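Local coordinates for protein putative branched-chain amino acid ABC transporter (Rhodospirillum rubrum ATCC 11170, PDB 3HUT) that probably binds branched-chain or related amino acids outside the cytoplasm and delivers them to an ABC transporter, at residues A124-I135 against S155-R166; I145-A156 against I198-D206. One frame throughout, in Å; residues are numbered along the deposited sequence.

Contact 1 of 2, residues A124-I135 against S155-R166; sequences AFEGPNNAAWMI and SAQAFRKAFELR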
# COMPACT_ATOMS: atom_id res chain seq x y z
N ALA A 124 9.44 -0.68 -2.40
CA ALA A 124 10.45 0.16 -3.03
C ALA A 124 9.89 1.39 -3.75
O ALA A 124 10.61 2.38 -3.92
CB ALA A 124 11.28 -0.67 -4.00
N PHE A 125 8.63 1.33 -4.16
CA PHE A 125 7.99 2.42 -4.89
C PHE A 125 8.16 3.81 -4.27
O PHE A 125 8.32 4.80 -4.99
CB PHE A 125 6.48 2.16 -5.05
CG PHE A 125 5.76 3.25 -5.80
CD1 PHE A 125 5.87 3.35 -7.19
CD2 PHE A 125 5.02 4.21 -5.12
CE1 PHE A 125 5.26 4.39 -7.88
CE2 PHE A 125 4.41 5.26 -5.80
CZ PHE A 125 4.53 5.35 -7.18
N GLU A 126 8.12 3.91 -2.94
CA GLU A 126 8.26 5.21 -2.30
C GLU A 126 9.66 5.79 -2.41
O GLU A 126 9.84 7.00 -2.28
CB GLU A 126 7.85 5.14 -0.82
CG GLU A 126 8.71 4.23 0.03
CD GLU A 126 8.35 4.32 1.50
OE1 GLU A 126 7.38 5.02 1.84
OE2 GLU A 126 9.05 3.68 2.32
N GLY A 127 10.65 4.93 -2.65
CA GLY A 127 12.02 5.40 -2.76
C GLY A 127 12.21 6.51 -3.78
O GLY A 127 12.57 7.63 -3.43
N PRO A 128 11.98 6.22 -5.07
CA PRO A 128 12.13 7.22 -6.13
C PRO A 128 11.18 8.41 -5.91
O PRO A 128 11.53 9.55 -6.21
CB PRO A 128 11.80 6.44 -7.39
CG PRO A 128 12.26 5.05 -7.06
CD PRO A 128 11.76 4.88 -5.65
N ASN A 129 9.99 8.13 -5.41
CA ASN A 129 9.02 9.19 -5.16
C ASN A 129 9.58 10.22 -4.19
O ASN A 129 9.51 11.43 -4.43
CB ASN A 129 7.72 8.60 -4.58
CG ASN A 129 6.68 9.66 -4.27
OD1 ASN A 129 6.67 10.25 -3.19
ND2 ASN A 129 5.80 9.92 -5.23
N ASN A 130 10.17 9.74 -3.10
CA ASN A 130 10.72 10.63 -2.09
C ASN A 130 12.03 11.27 -2.50
O ASN A 130 12.35 12.38 -2.08
CB ASN A 130 10.86 9.89 -0.76
CG ASN A 130 9.52 9.49 -0.20
OD1 ASN A 130 8.50 10.11 -0.52
ND2 ASN A 130 9.49 8.45 0.63
N ALA A 131 12.80 10.58 -3.33
CA ALA A 131 14.06 11.17 -3.79
C ALA A 131 13.70 12.36 -4.67
O ALA A 131 14.28 13.44 -4.54
CB ALA A 131 14.88 10.15 -4.56
N ALA A 132 12.73 12.17 -5.57
CA ALA A 132 12.30 13.25 -6.46
C ALA A 132 11.74 14.42 -5.66
O ALA A 132 11.95 15.58 -6.00
CB ALA A 132 11.24 12.73 -7.44
N TRP A 133 11.03 14.10 -4.58
CA TRP A 133 10.43 15.11 -3.72
C TRP A 133 11.53 15.98 -3.07
O TRP A 133 11.47 17.21 -3.10
CB TRP A 133 9.59 14.41 -2.64
CG TRP A 133 8.89 15.32 -1.65
CD1 TRP A 133 8.81 16.68 -1.67
CD2 TRP A 133 8.17 14.89 -0.48
NE1 TRP A 133 8.09 17.13 -0.59
CE2 TRP A 133 7.68 16.06 0.16
CE3 TRP A 133 7.89 13.64 0.08
CZ2 TRP A 133 6.93 16.00 1.34
CZ3 TRP A 133 7.14 13.59 1.26
CH2 TRP A 133 6.67 14.76 1.87
N MSE A 134 12.54 15.33 -2.51
CA MSE A 134 13.62 16.06 -1.87
C MSE A 134 14.44 16.88 -2.87
O MSE A 134 14.89 17.98 -2.55
CB MSE A 134 14.50 15.10 -1.08
CG MSE A 134 13.78 14.54 0.14
SE MSE A 134 14.81 13.30 1.19
CE MSE A 134 15.92 14.56 2.15
N ILE A 135 14.64 16.35 -4.07
CA ILE A 135 15.38 17.08 -5.10
C ILE A 135 14.54 18.30 -5.46
O ILE A 135 15.06 19.41 -5.61
CB ILE A 135 15.56 16.21 -6.38
CG1 ILE A 135 16.52 15.05 -6.10
CG2 ILE A 135 16.05 17.08 -7.54
CD1 ILE A 135 17.99 15.47 -5.89
N SER A 155 13.61 -0.08 -0.28
CA SER A 155 13.21 1.30 -0.45
C SER A 155 14.40 2.25 -0.31
O SER A 155 14.48 3.25 -1.02
CB SER A 155 12.11 1.67 0.56
OG SER A 155 12.58 1.62 1.89
N ALA A 156 15.32 1.94 0.59
CA ALA A 156 16.50 2.79 0.78
C ALA A 156 17.39 2.75 -0.46
O ALA A 156 17.93 3.78 -0.88
CB ALA A 156 17.29 2.33 2.01
N GLN A 157 17.56 1.57 -1.04
CA GLN A 157 18.38 1.40 -2.23
C GLN A 157 17.75 2.15 -3.41
O GLN A 157 18.43 2.84 -4.15
CB GLN A 157 18.53 -0.09 -2.55
CG GLN A 157 19.27 -0.42 -3.84
CD GLN A 157 20.67 0.17 -3.91
OE1 GLN A 157 21.37 0.26 -2.89
NE2 GLN A 157 21.08 0.57 -5.10
N ALA A 158 16.43 2.02 -3.55
CA ALA A 158 15.72 2.70 -4.64
C ALA A 158 15.79 4.22 -4.45
O ALA A 158 15.91 4.97 -5.42
CB ALA A 158 14.27 2.24 -4.68
N PHE A 159 15.72 4.66 -3.19
CA PHE A 159 15.81 6.08 -2.89
C PHE A 159 17.19 6.61 -3.25
O PHE A 159 17.32 7.61 -3.95
CB PHE A 159 15.57 6.35 -1.40
CG PHE A 159 15.87 7.78 -0.98
CD1 PHE A 159 14.91 8.77 -1.11
CD2 PHE A 159 17.14 8.13 -0.52
CE1 PHE A 159 15.20 10.10 -0.79
CE2 PHE A 159 17.45 9.45 -0.19
CZ PHE A 159 16.47 10.44 -0.33
N ARG A 160 18.23 5.95 -2.76
CA ARG A 160 19.60 6.38 -3.04
C ARG A 160 19.85 6.45 -4.55
O ARG A 160 20.38 7.44 -5.06
CB ARG A 160 20.61 5.46 -2.37
CG ARG A 160 20.62 5.54 -0.84
CD ARG A 160 21.82 4.80 -0.25
NE ARG A 160 21.78 3.38 -0.60
CZ ARG A 160 21.28 2.43 0.18
NH1 ARG A 160 20.80 2.74 1.38
NH2 ARG A 160 21.25 1.17 -0.24
N LYS A 161 19.46 5.40 -5.26
CA LYS A 161 19.67 5.36 -6.71
C LYS A 161 18.96 6.52 -7.41
O LYS A 161 19.54 7.17 -8.27
CB LYS A 161 19.16 4.03 -7.27
CG LYS A 161 19.53 3.80 -8.73
CD LYS A 161 19.07 2.44 -9.21
CE LYS A 161 19.49 2.20 -10.66
NZ LYS A 161 19.07 0.86 -11.15
N ALA A 162 17.72 6.78 -7.02
CA ALA A 162 16.94 7.86 -7.63
C ALA A 162 17.53 9.23 -7.32
O ALA A 162 17.55 10.12 -8.17
CB ALA A 162 15.49 7.80 -7.14
N PHE A 163 18.00 9.40 -6.09
CA PHE A 163 18.58 10.68 -5.67
C PHE A 163 19.85 10.98 -6.46
O PHE A 163 20.02 12.08 -6.99
CB PHE A 163 18.88 10.63 -4.17
CG PHE A 163 19.09 11.98 -3.54
CD1 PHE A 163 18.04 12.89 -3.44
CD2 PHE A 163 20.33 12.32 -3.01
CE1 PHE A 163 18.23 14.13 -2.82
CE2 PHE A 163 20.52 13.56 -2.39
CZ PHE A 163 19.47 14.46 -2.29
N GLU A 164 20.75 10.00 -6.54
CA GLU A 164 22.00 10.17 -7.27
C GLU A 164 21.76 10.34 -8.77
O GLU A 164 22.51 11.02 -9.46
CB GLU A 164 22.92 8.96 -7.00
CG GLU A 164 23.22 8.75 -5.52
CD GLU A 164 24.09 7.52 -5.25
OE1 GLU A 164 24.01 6.55 -6.02
OE2 GLU A 164 24.83 7.52 -4.24
N LEU A 165 20.70 9.72 -9.28
CA LEU A 165 20.36 9.84 -10.69
C LEU A 165 20.01 11.30 -11.00
O LEU A 165 20.24 11.78 -12.10
CB LEU A 165 19.16 8.96 -11.05
CG LEU A 165 18.60 9.12 -12.47
CD1 LEU A 165 19.67 8.72 -13.48
CD2 LEU A 165 17.36 8.25 -12.64
N ARG A 166 19.45 11.98 -10.00
CA ARG A 166 19.06 13.37 -10.14
C ARG A 166 20.16 14.35 -9.74
O ARG A 166 19.92 15.55 -9.63
CB ARG A 166 17.78 13.63 -9.34
CG ARG A 166 16.59 12.87 -9.89
CD ARG A 166 15.36 12.98 -9.02
NE ARG A 166 14.18 12.46 -9.70
CZ ARG A 166 13.99 11.18 -10.02
NH1 ARG A 166 14.90 10.26 -9.73
NH2 ARG A 166 12.88 10.82 -10.65
O HOH W 1 11.64 4.19 2.64
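F159 is a knob filling a hole formed by G127, N130, A131 and the selenomethionine M134 on the facing helix. With CG anti to the backbone N (chi1 170°), its ring is carried in toward that helix. At its edge, near the ring plane, CD1 lies 3.5 Å from G127 O; CE1 also approaches A131 CA obliquely, at 3.4 Å. M134 closes the hole, crossing F159 at about a right angle. Its chain bends at chi3 (78°), and SE reaches F159 CZ at 3.6 Å in an oblique Met-aromatic contact.

Helices 126-136 and 150-165 cover one face of the sheet in this lobe of the periplasmic binding protein fold, and F159, F163 and M134 all extend down onto V142; F159 also stacks on Y199. The two helix segments run roughly parallel, crossing at -38° with axes only 7.0 Å apart. Small residues permit this approach. A CB on G127 would collide with S155 O, F159 N and A158 CB, while A131 CB rests 3.5 Å from A162 CB. P128 sets CG and CD against A158 and CB against A162.

At the C-terminal end, I135 crosses F163 obliquely, its CD1 3.4 Å from F163 CE1. R166, just past the helix end, lays CB and CD against I135 CG1, and its NE is 3.7 Å from A132 CB. NH1 donates to A162 O at 3.1 Å from above the carbonyl plane, opposite the face used by R166 N, which restrains the guanidinium.

At the N-terminal end a water donates to both E126 OE2 and S155 OG. The same carboxylate is held by S226 OG and S227 N, and S155 OG donates to W151 O.

Contact 2 of 2, residues I145-A156 against I198-D206; sequences IGVTTDWGLSSA and IYLAMAYED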
# COMPACT_ATOMS: atom_id res chain seq x y z
N ILE A 145 19.15 6.88 6.60
CA ILE A 145 19.19 5.95 7.72
C ILE A 145 18.06 4.96 7.46
O ILE A 145 16.90 5.35 7.34
CB ILE A 145 18.93 6.66 9.05
CG1 ILE A 145 19.90 7.83 9.22
CG2 ILE A 145 19.09 5.68 10.21
CD1 ILE A 145 19.71 8.58 10.52
N GLY A 146 18.40 3.68 7.35
CA GLY A 146 17.39 2.69 7.08
C GLY A 146 17.51 1.38 7.85
O GLY A 146 18.61 0.92 8.14
N VAL A 147 16.36 0.80 8.16
CA VAL A 147 16.31 -0.46 8.89
C VAL A 147 16.64 -1.60 7.93
O VAL A 147 16.40 -1.51 6.72
CB VAL A 147 14.90 -0.68 9.52
CG1 VAL A 147 13.85 -0.81 8.42
CG2 VAL A 147 14.90 -1.91 10.41
N THR A 148 17.21 -2.68 8.46
CA THR A 148 17.60 -3.82 7.64
C THR A 148 16.51 -4.82 7.29
O THR A 148 16.80 -5.99 7.04
CB THR A 148 18.78 -4.57 8.29
OG1 THR A 148 18.48 -4.84 9.66
CG2 THR A 148 20.05 -3.74 8.21
N THR A 149 15.26 -4.38 7.28
CA THR A 149 14.16 -5.27 6.92
C THR A 149 14.15 -5.29 5.39
O THR A 149 14.82 -4.48 4.77
CB THR A 149 12.81 -4.74 7.42
OG1 THR A 149 12.58 -3.43 6.87
CG2 THR A 149 12.81 -4.64 8.93
N ASP A 150 13.40 -6.21 4.78
CA ASP A 150 13.37 -6.28 3.33
C ASP A 150 12.84 -4.99 2.70
O ASP A 150 13.42 -4.48 1.74
CB ASP A 150 12.55 -7.49 2.85
CG ASP A 150 11.14 -7.53 3.42
OD1 ASP A 150 10.77 -6.63 4.20
OD2 ASP A 150 10.40 -8.47 3.07
N TRP A 151 11.76 -4.44 3.26
CA TRP A 151 11.20 -3.21 2.72
C TRP A 151 12.12 -2.02 2.99
O TRP A 151 12.19 -1.09 2.20
CB TRP A 151 9.81 -2.93 3.32
CG TRP A 151 9.78 -2.74 4.81
CD1 TRP A 151 9.64 -3.72 5.76
CD2 TRP A 151 9.92 -1.50 5.52
NE1 TRP A 151 9.69 -3.16 7.02
CE2 TRP A 151 9.86 -1.80 6.90
CE3 TRP A 151 10.09 -0.17 5.12
CZ2 TRP A 151 9.97 -0.81 7.88
CZ3 TRP A 151 10.20 0.82 6.10
CH2 TRP A 151 10.14 0.48 7.47
N GLY A 152 12.83 -2.06 4.12
CA GLY A 152 13.75 -0.99 4.45
C GLY A 152 14.91 -0.92 3.48
O GLY A 152 15.26 0.15 2.99
N LEU A 153 15.51 -2.07 3.18
CA LEU A 153 16.64 -2.12 2.26
C LEU A 153 16.25 -1.81 0.82
O LEU A 153 16.94 -1.07 0.13
CB LEU A 153 17.32 -3.49 2.33
CG LEU A 153 18.04 -3.82 3.64
CD1 LEU A 153 18.53 -5.27 3.61
CD2 LEU A 153 19.20 -2.87 3.86
N SER A 154 15.13 -2.38 0.37
CA SER A 154 14.68 -2.16 -1.00
C SER A 154 14.30 -0.69 -1.24
O SER A 154 14.64 -0.12 -2.27
CB SER A 154 13.49 -3.06 -1.32
OG SER A 154 12.37 -2.70 -0.53
N SER A 155 13.61 -0.08 -0.28
CA SER A 155 13.21 1.30 -0.45
C SER A 155 14.40 2.25 -0.31
O SER A 155 14.48 3.25 -1.02
CB SER A 155 12.11 1.67 0.56
OG SER A 155 12.58 1.62 1.89
N ALA A 156 15.32 1.94 0.59
CA ALA A 156 16.50 2.79 0.78
C ALA A 156 17.39 2.75 -0.46
O ALA A 156 17.93 3.78 -0.88
CB ALA A 156 17.29 2.33 2.01
N ILE A 198 17.84 14.65 6.16
CA ILE A 198 17.87 13.24 6.51
C ILE A 198 16.63 12.51 5.99
O ILE A 198 15.51 13.01 6.10
CB ILE A 198 17.91 13.06 8.05
CG1 ILE A 198 19.11 13.81 8.63
CG2 ILE A 198 17.96 11.58 8.41
CD1 ILE A 198 19.15 13.84 10.14
N TYR A 199 16.85 11.33 5.42
CA TYR A 199 15.74 10.52 4.93
C TYR A 199 15.73 9.25 5.77
O TYR A 199 16.73 8.53 5.82
CB TYR A 199 15.90 10.14 3.46
CG TYR A 199 14.76 9.27 2.98
CD1 TYR A 199 13.47 9.81 2.83
CD2 TYR A 199 14.93 7.91 2.75
CE1 TYR A 199 12.39 9.01 2.47
CE2 TYR A 199 13.84 7.09 2.39
CZ TYR A 199 12.58 7.65 2.26
OH TYR A 199 11.49 6.87 1.92
N LEU A 200 14.60 8.96 6.41
CA LEU A 200 14.50 7.77 7.25
C LEU A 200 13.70 6.63 6.62
O LEU A 200 12.50 6.75 6.41
CB LEU A 200 13.85 8.13 8.60
CG LEU A 200 14.57 9.19 9.45
CD1 LEU A 200 13.78 9.44 10.74
CD2 LEU A 200 15.98 8.71 9.76
N ALA A 201 14.38 5.53 6.33
CA ALA A 201 13.71 4.36 5.78
C ALA A 201 13.48 3.46 6.98
O ALA A 201 14.17 2.45 7.15
CB ALA A 201 14.59 3.67 4.75
N MSE A 202 12.55 3.85 7.85
CA MSE A 202 12.25 3.05 9.03
C MSE A 202 10.84 3.31 9.53
O MSE A 202 10.14 4.21 9.04
CB MSE A 202 13.27 3.32 10.14
CG MSE A 202 13.20 4.68 10.81
SE MSE A 202 14.60 4.91 12.15
CE MSE A 202 15.98 5.50 10.98
N ALA A 203 10.42 2.52 10.51
CA ALA A 203 9.07 2.61 11.07
C ALA A 203 9.01 3.55 12.27
O ALA A 203 10.03 3.85 12.90
CB ALA A 203 8.56 1.22 11.44
N TYR A 204 7.80 3.97 12.60
CA TYR A 204 7.59 4.91 13.70
C TYR A 204 8.15 4.51 15.06
O TYR A 204 8.67 5.36 15.78
CB TYR A 204 6.09 5.23 13.84
CG TYR A 204 5.22 4.04 14.20
CD1 TYR A 204 5.08 3.64 15.53
CD2 TYR A 204 4.52 3.34 13.22
CE1 TYR A 204 4.26 2.56 15.87
CE2 TYR A 204 3.71 2.26 13.55
CZ TYR A 204 3.58 1.88 14.88
OH TYR A 204 2.76 0.82 15.20
N GLU A 205 8.07 3.22 15.41
CA GLU A 205 8.57 2.80 16.72
C GLU A 205 10.07 3.01 16.91
O GLU A 205 10.53 3.19 18.04
CB GLU A 205 8.24 1.32 17.00
CG GLU A 205 8.95 0.35 16.09
CD GLU A 205 8.12 -0.04 14.89
OE1 GLU A 205 7.25 0.75 14.47
OE2 GLU A 205 8.35 -1.15 14.36
N ASP A 206 10.83 2.98 15.82
CA ASP A 206 12.27 3.21 15.89
C ASP A 206 12.61 4.66 15.59
O ASP A 206 13.54 5.23 16.18
CB ASP A 206 13.02 2.32 14.88
CG ASP A 206 12.99 0.85 15.26
OD1 ASP A 206 12.95 0.55 16.47
OD2 ASP A 206 13.03 -0.01 14.34
O HOH W 1 11.64 4.19 2.64
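I145 O receives A201 N at 2.7 Å, in the carbonyl plane, with a longer CH···O contact from L200 CA beside it. I145 N to Y199 O and V147 N to A201 O complete the ladder joining neighbouring parallel strands 141-147 and 197-201 in a Rossmann-like α/β lobe. I145 and L200 lie side by side on the sheet face covered by F210 of helix 204-216, L200 CD2 being 3.7 Å from I145 CB. From beyond the strand end M202, a selenomethionine bent at chi3 (85°), swings its CE to 3.2 Å from I145 CG2, a tight carbon pair. Shortening I145 to an alanine is likely to cost I198 CG2 its partner and M202 CE its closest one, opening a gap toward F210.

A201 CB lies on the other face, beneath helix 150-165, where it meets A156 CB at 4.1 Å and G146 CA; a CB on G146 would crowd it. Y199 OH hydrogen-bonds to the water that also binds S155 OG, and N130 of helix 126-136 is a probable second partner. W151 receives V147 CG1 over one ring face, while its edge, at CH2, meets M202 C in plane at 3.6 Å.

In the fold
The centres of contacts 1 and 2 lie about 13 Å apart in the same lobe, and both use helix 150-165, sharing S155 and A156. Along the chain their segments alternate: 124-135, then 145-156 overlapping 155-166, then 198-206. Helix 126-136 leads into strand 141-147, which continues into helix 150-165, so contact 1 joins the two helices on one face of the sheet and contact 2 joins that strand and the second helix to strand 197-201. Y199 spans the layers, with F159 CZ 3.8 Å from Y199 CB and a probable hydrogen bond to N130. Together they unite helix layer and sheet into one core of this lobe.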